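Local coordinates for exopolysaccharide biosynthesis protein (Pantoea stewartii subsp. stewartii DC283, PDB 6TGF) that probably acts as a hydrolase that modifies the glycan of the bacterial biofilm, using a parallel beta-helix fold resembling that of bacteriophage tailspikes, at residues 392-397 and 426-431; 443-448 and 464-469. All coordinates share one frame; numbering follows the deposited sequence.

Contact 1. Residues 392-397 and 426-431; sequences TGDVIQ and GGKVLN
D394 grips the neighbouring segment with both carboxylate oxygens. Its OD1 accepts the backbone N of K428 at 2.8 Å, on the anti side and tilted out of the carboxylate plane, while OD2 takes ND2 of N431 at 2.7 Å from above that plane. Carboxylate and amide stand almost perpendicular, 88° apart. CG of N431 is anti to its own backbone N (chi1 -173°), and the amide lies beside the Q397 side chain, with CG of Q397 3.4 Å from ND2 of N431. The backbones are two successive coils of a parallel beta-helix, stacked in register through a corner: V395 N bonds to K428 O, I396 N to V429 O at 3.0 Å, and N431 N to I396 O at 2.8 Å. Past the corner, I396 and L430 point the same way into the buried interior, CB of I396 4.1 Å from CD2 of L430, and W386 and L416 pack on both. The outer side loosens beyond the D394 bonds: K428 turns its extended chain away from 392-397, and a water accepts from Q397 NE2 and donates weakly to N431 OD1, while Q397 OE1 is held by S374. At the start of the segments, the carbonyl O of G393 lies 3.7 Å from CA of G427.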
loop_
_atom_site.group_PDB
_atom_site.type_symbol
_atom_site.label_atom_id
_atom_site.label_comp_id
_atom_site.label_asym_id
_atom_site.label_seq_id
_atom_site.Cartn_x
_atom_site.Cartn_y
_atom_site.Cartn_z
ATOM N N THR B 392 14.046 -10.958 22.734
ATOM C CA THR B 392 13.903 -12.274 23.415
ATOM C C THR B 392 12.445 -12.508 23.832
ATOM O O THR B 392 12.094 -13.681 24.065
ATOM C CB THR B 392 14.861 -12.392 24.609
ATOM O OG1 THR B 392 14.405 -11.542 25.662
ATOM C CG2 THR B 392 16.287 -12.042 24.245
ATOM N N GLY B 393 11.637 -11.446 23.926
ATOM C CA GLY B 393 10.193 -11.530 24.219
ATOM C C GLY B 393 9.370 -11.549 22.945
ATOM O O GLY B 393 9.971 -11.643 21.854
ATOM N N ASP B 394 8.041 -11.471 23.075
ATOM C CA ASP B 394 7.099 -11.303 21.937
ATOM C C ASP B 394 7.285 -9.896 21.361
ATOM O O ASP B 394 7.576 -8.975 22.146
ATOM C CB ASP B 394 5.645 -11.526 22.364
ATOM C CG ASP B 394 5.323 -12.944 22.805
ATOM O OD1 ASP B 394 6.159 -13.839 22.573
ATOM O OD2 ASP B 394 4.232 -13.140 23.374
ATOM N N VAL B 395 7.138 -9.740 20.042
ATOM C CA VAL B 395 7.245 -8.425 19.343
ATOM C C VAL B 395 5.826 -7.865 19.157
ATOM O O VAL B 395 5.448 -6.969 19.935
ATOM C CB VAL B 395 8.030 -8.554 18.023
ATOM C CG1 VAL B 395 8.111 -7.235 17.269
ATOM C CG2 VAL B 395 9.425 -9.110 18.261
ATOM N N ILE B 396 5.061 -8.387 18.193
ATOM C CA ILE B 396 3.648 -7.976 17.931
ATOM C C ILE B 396 2.719 -8.990 18.611
ATOM O O ILE B 396 2.596 -10.121 18.098
ATOM C CB ILE B 396 3.362 -7.855 16.419
ATOM C CG1 ILE B 396 4.481 -7.124 15.669
ATOM C CG2 ILE B 396 2.007 -7.204 16.181
ATOM C CD1 ILE B 396 4.754 -5.720 16.160
ATOM N N GLN B 397 2.102 -8.594 19.729
ATOM C CA GLN B 397 1.179 -9.440 20.531
ATOM C C GLN B 397 -0.194 -8.764 20.583
ATOM O O GLN B 397 -0.240 -7.537 20.793
ATOM C CB GLN B 397 1.747 -9.665 21.934
ATOM C CG GLN B 397 0.991 -10.707 22.749
ATOM C CD GLN B 397 -0.176 -10.131 23.515
ATOM O OE1 GLN B 397 -0.075 -9.079 24.143
ATOM N NE2 GLN B 397 -1.301 -10.827 23.475
ATOM N N GLY B 426 13.464 -16.666 21.850
ATOM C CA GLY B 426 12.854 -16.912 23.172
ATOM C C GLY B 426 11.388 -16.519 23.225
ATOM O O GLY B 426 10.730 -16.863 24.224
ATOM N N GLY B 427 10.892 -15.816 22.202
ATOM C CA GLY B 427 9.499 -15.334 22.124
ATOM C C GLY B 427 8.975 -15.352 20.701
ATOM O O GLY B 427 9.779 -15.584 19.774
ATOM N N LYS B 428 7.672 -15.104 20.536
ATOM C CA LYS B 428 6.961 -15.140 19.233
ATOM C C LYS B 428 7.051 -13.758 18.580
ATOM O O LYS B 428 6.624 -12.782 19.218
ATOM C CB LYS B 428 5.506 -15.567 19.446
ATOM C CG LYS B 428 5.340 -16.922 20.122
ATOM C CD LYS B 428 3.926 -17.230 20.561
ATOM C CE LYS B 428 3.870 -18.367 21.558
ATOM N NZ LYS B 428 2.533 -19.004 21.597
ATOM N N VAL B 429 7.591 -13.681 17.360
ATOM C CA VAL B 429 7.677 -12.419 16.564
ATOM C C VAL B 429 6.250 -11.903 16.355
ATOM O O VAL B 429 6.017 -10.703 16.587
ATOM C CB VAL B 429 8.422 -12.633 15.231
ATOM C CG1 VAL B 429 8.352 -11.409 14.328
ATOM C CG2 VAL B 429 9.873 -13.037 15.460
ATOM N N LEU B 430 5.335 -12.791 15.951
ATOM C CA LEU B 430 3.873 -12.527 15.860
ATOM C C LEU B 430 3.145 -13.440 16.852
ATOM O O LEU B 430 3.121 -14.658 16.619
ATOM C CB LEU B 430 3.391 -12.781 14.426
ATOM C CG LEU B 430 4.201 -12.115 13.315
ATOM C CD1 LEU B 430 3.631 -12.469 11.951
ATOM C CD2 LEU B 430 4.249 -10.606 13.495
ATOM N N ASN B 431 2.597 -12.868 17.926
ATOM C CA ASN B 431 1.704 -13.567 18.891
ATOM C C ASN B 431 0.273 -13.088 18.624
ATOM O O ASN B 431 -0.241 -12.275 19.417
ATOM C CB ASN B 431 2.163 -13.343 20.335
ATOM C CG ASN B 431 1.386 -14.157 21.349
ATOM O OD1 ASN B 431 0.458 -14.885 20.999
ATOM N ND2 ASN B 431 1.756 -14.036 22.612
HETATM O O HOH W 1 -1.995 -13.370 22.007
#

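Contact 2. Residues 443-448 and 464-469; sequences GWIEHC and LSLEDC
Two adjacent coils of the parallel beta-helix meet here, strand 443-446 pairing in register with strand 464-467, so that W444 lies over S465, I445 over L466 and E446 over E467. The strand axes are 4.7 Å apart and diverge by only 9°. S465 N to G443 O, I445 N to S465 O, E467 N to I445 O and H447 N to E467 O zip the backbones together. On the face bearing W444, the indole reaches over S465, whose CB sits 3.6 Å from the centroid of the six-membered ring in a CH-pi contact. CG of W444, anti to the carbonyl carbon (chi1 -69°), starts the ring on this course. CZ3 of W444, at the ring edge, meets OE1 of E467 at 3.4 Å, and T412 of a second subunit packs against W444. The E446 and E467 side chains run alongside each other, bringing OE1 of E446 to 3.1 Å from OE2 of E467, two acceptors with no bond between them; OE2 of E446 is bonded to Q422. On the opposite, buried face, CD2 of L466 lies 3.7 Å from CB of I445. Where the strands end, H447 and D468 both adopt positive phi, and ND1 of H447 donates to OD2 of D468 at 2.9 Å, nearly straight and within the ring plane, using the anti lone pair of D468 OD2. The H447 ring also stacks on that of H423. C469 tucks its SG 3.9 Å from CG2 of I445. In-register parallel strands stacked coil on coil are typical of the parallel beta-helix of tailspike-like proteins.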
loop_
_atom_site.group_PDB
_atom_site.type_symbol
_atom_site.label_atom_id
_atom_site.label_comp_id
_atom_site.label_asym_id
_atom_site.label_seq_id
_atom_site.Cartn_x
_atom_site.Cartn_y
_atom_site.Cartn_z
ATOM N N GLY B 443 6.994 -9.097 4.094
ATOM C CA GLY B 443 7.647 -9.223 5.411
ATOM C C GLY B 443 8.715 -10.303 5.414
ATOM O O GLY B 443 8.506 -11.343 4.762
ATOM N N TRP B 444 9.820 -10.060 6.125
ATOM C CA TRP B 444 10.958 -11.005 6.294
ATOM C C TRP B 444 11.136 -11.334 7.781
ATOM O O TRP B 444 11.198 -10.393 8.593
ATOM C CB TRP B 444 12.242 -10.418 5.695
ATOM C CG TRP B 444 12.240 -10.318 4.201
ATOM C CD1 TRP B 444 11.531 -9.438 3.437
ATOM C CD2 TRP B 444 13.007 -11.118 3.281
ATOM N NE1 TRP B 444 11.793 -9.640 2.110
ATOM C CE2 TRP B 444 12.694 -10.664 1.981
ATOM C CE3 TRP B 444 13.917 -12.172 3.424
ATOM C CZ2 TRP B 444 13.261 -11.228 0.838
ATOM C CZ3 TRP B 444 14.476 -12.730 2.294
ATOM C CH2 TRP B 444 14.153 -12.261 1.019
ATOM N N ILE B 445 11.192 -12.624 8.117
ATOM C CA ILE B 445 11.567 -13.133 9.470
ATOM C C ILE B 445 12.742 -14.099 9.288
ATOM O O ILE B 445 12.516 -15.219 8.792
ATOM C CB ILE B 445 10.365 -13.790 10.183
ATOM C CG1 ILE B 445 9.180 -12.825 10.299
ATOM C CG2 ILE B 445 10.780 -14.337 11.543
ATOM C CD1 ILE B 445 7.875 -13.486 10.684
ATOM N N GLU B 446 13.949 -13.663 9.659
ATOM C CA GLU B 446 15.218 -14.398 9.415
ATOM C C GLU B 446 15.896 -14.707 10.753
ATOM O O GLU B 446 15.983 -13.796 11.596
ATOM C CB GLU B 446 16.148 -13.574 8.521
ATOM C CG GLU B 446 15.441 -12.902 7.360
ATOM C CD GLU B 446 16.378 -12.368 6.292
ATOM O OE1 GLU B 446 17.043 -13.192 5.632
ATOM O OE2 GLU B 446 16.452 -11.133 6.132
ATOM N N HIS B 447 16.349 -15.952 10.928
ATOM C CA HIS B 447 17.176 -16.421 12.075
ATOM C C HIS B 447 16.423 -16.222 13.400
ATOM O O HIS B 447 17.096 -16.074 14.436
ATOM C CB HIS B 447 18.537 -15.709 12.062
ATOM C CG HIS B 447 19.104 -15.511 10.695
ATOM N ND1 HIS B 447 19.620 -16.554 9.948
ATOM C CD2 HIS B 447 19.231 -14.402 9.933
ATOM C CE1 HIS B 447 20.044 -16.094 8.789
ATOM N NE2 HIS B 447 19.818 -14.775 8.755
ATOM N N CYS B 448 15.085 -16.238 13.365
ATOM C CA CYS B 448 14.194 -16.098 14.550
ATOM C C CYS B 448 13.668 -17.482 14.947
ATOM O O CYS B 448 13.161 -18.193 14.060
ATOM C CB CYS B 448 13.028 -15.159 14.264
ATOM S SG CYS B 448 13.533 -13.462 13.876
ATOM N N LEU B 464 5.643 -13.051 2.123
ATOM C CA LEU B 464 6.231 -13.415 3.440
ATOM C C LEU B 464 7.458 -14.294 3.180
ATOM O O LEU B 464 7.348 -15.239 2.377
ATOM C CB LEU B 464 5.196 -14.138 4.310
ATOM C CG LEU B 464 5.656 -14.496 5.725
ATOM C CD1 LEU B 464 5.963 -13.248 6.541
ATOM C CD2 LEU B 464 4.615 -15.347 6.437
ATOM N N SER B 465 8.587 -13.963 3.812
ATOM C CA SER B 465 9.856 -14.732 3.749
ATOM C C SER B 465 10.237 -15.197 5.156
ATOM O O SER B 465 10.426 -14.333 6.029
ATOM C CB SER B 465 10.955 -13.916 3.124
ATOM O OG SER B 465 10.643 -13.601 1.775
ATOM N N LEU B 466 10.307 -16.514 5.362
ATOM C CA LEU B 466 10.902 -17.154 6.565
ATOM C C LEU B 466 12.200 -17.845 6.134
ATOM O O LEU B 466 12.127 -18.734 5.267
ATOM C CB LEU B 466 9.904 -18.151 7.162
ATOM C CG LEU B 466 8.515 -17.596 7.474
ATOM C CD1 LEU B 466 7.542 -18.721 7.790
ATOM C CD2 LEU B 466 8.568 -16.603 8.624
ATOM N N GLU B 467 13.341 -17.423 6.687
ATOM C CA GLU B 467 14.688 -17.959 6.350
ATOM C C GLU B 467 15.423 -18.346 7.637
ATOM O O GLU B 467 15.573 -17.479 8.513
ATOM C CB GLU B 467 15.495 -16.931 5.554
ATOM C CG GLU B 467 14.908 -16.618 4.188
ATOM C CD GLU B 467 15.876 -15.975 3.207
ATOM O OE1 GLU B 467 15.545 -15.921 2.002
ATOM O OE2 GLU B 467 16.957 -15.522 3.647
ATOM N N ASP B 468 15.845 -19.610 7.737
ATOM C CA ASP B 468 16.698 -20.147 8.831
ATOM C C ASP B 468 15.999 -19.949 10.183
ATOM O O ASP B 468 16.693 -19.632 11.168
ATOM C CB ASP B 468 18.085 -19.499 8.810
ATOM C CG ASP B 468 19.081 -20.150 9.756
ATOM O OD1 ASP B 468 19.182 -21.393 9.736
ATOM O OD2 ASP B 468 19.737 -19.410 10.514
ATOM N N CYS B 469 14.680 -20.147 10.229
ATOM C CA CYS B 469 13.854 -20.062 11.464
ATOM C C CYS B 469 13.740 -21.458 12.085
ATOM O O CYS B 469 13.268 -22.377 11.387
ATOM C CB CYS B 469 12.484 -19.466 11.169
ATOM S SG CYS B 469 12.557 -17.691 10.823
#

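How the contacts relate
Contacts 1 and 2 follow each other along the chain and sit on neighbouring levels of the same coiled stack, their centres about 14 Å apart. Contact 1 lies at a corner and contact 2 across two strands and the turn after them, and they touch through buried aliphatic groups: CG2 of V429 packs 4.0 Å from CB of C448, and CG1 of V429 lies 4.2 Å from CD1 of I445. V429 thus carries contact 1 into the interior that I445 of contact 2 also lines. On the outside, a bound 1,2-ethanediol, probably from the crystallisation liquor, lies about 3 Å from the side chain of E446 in contact 2.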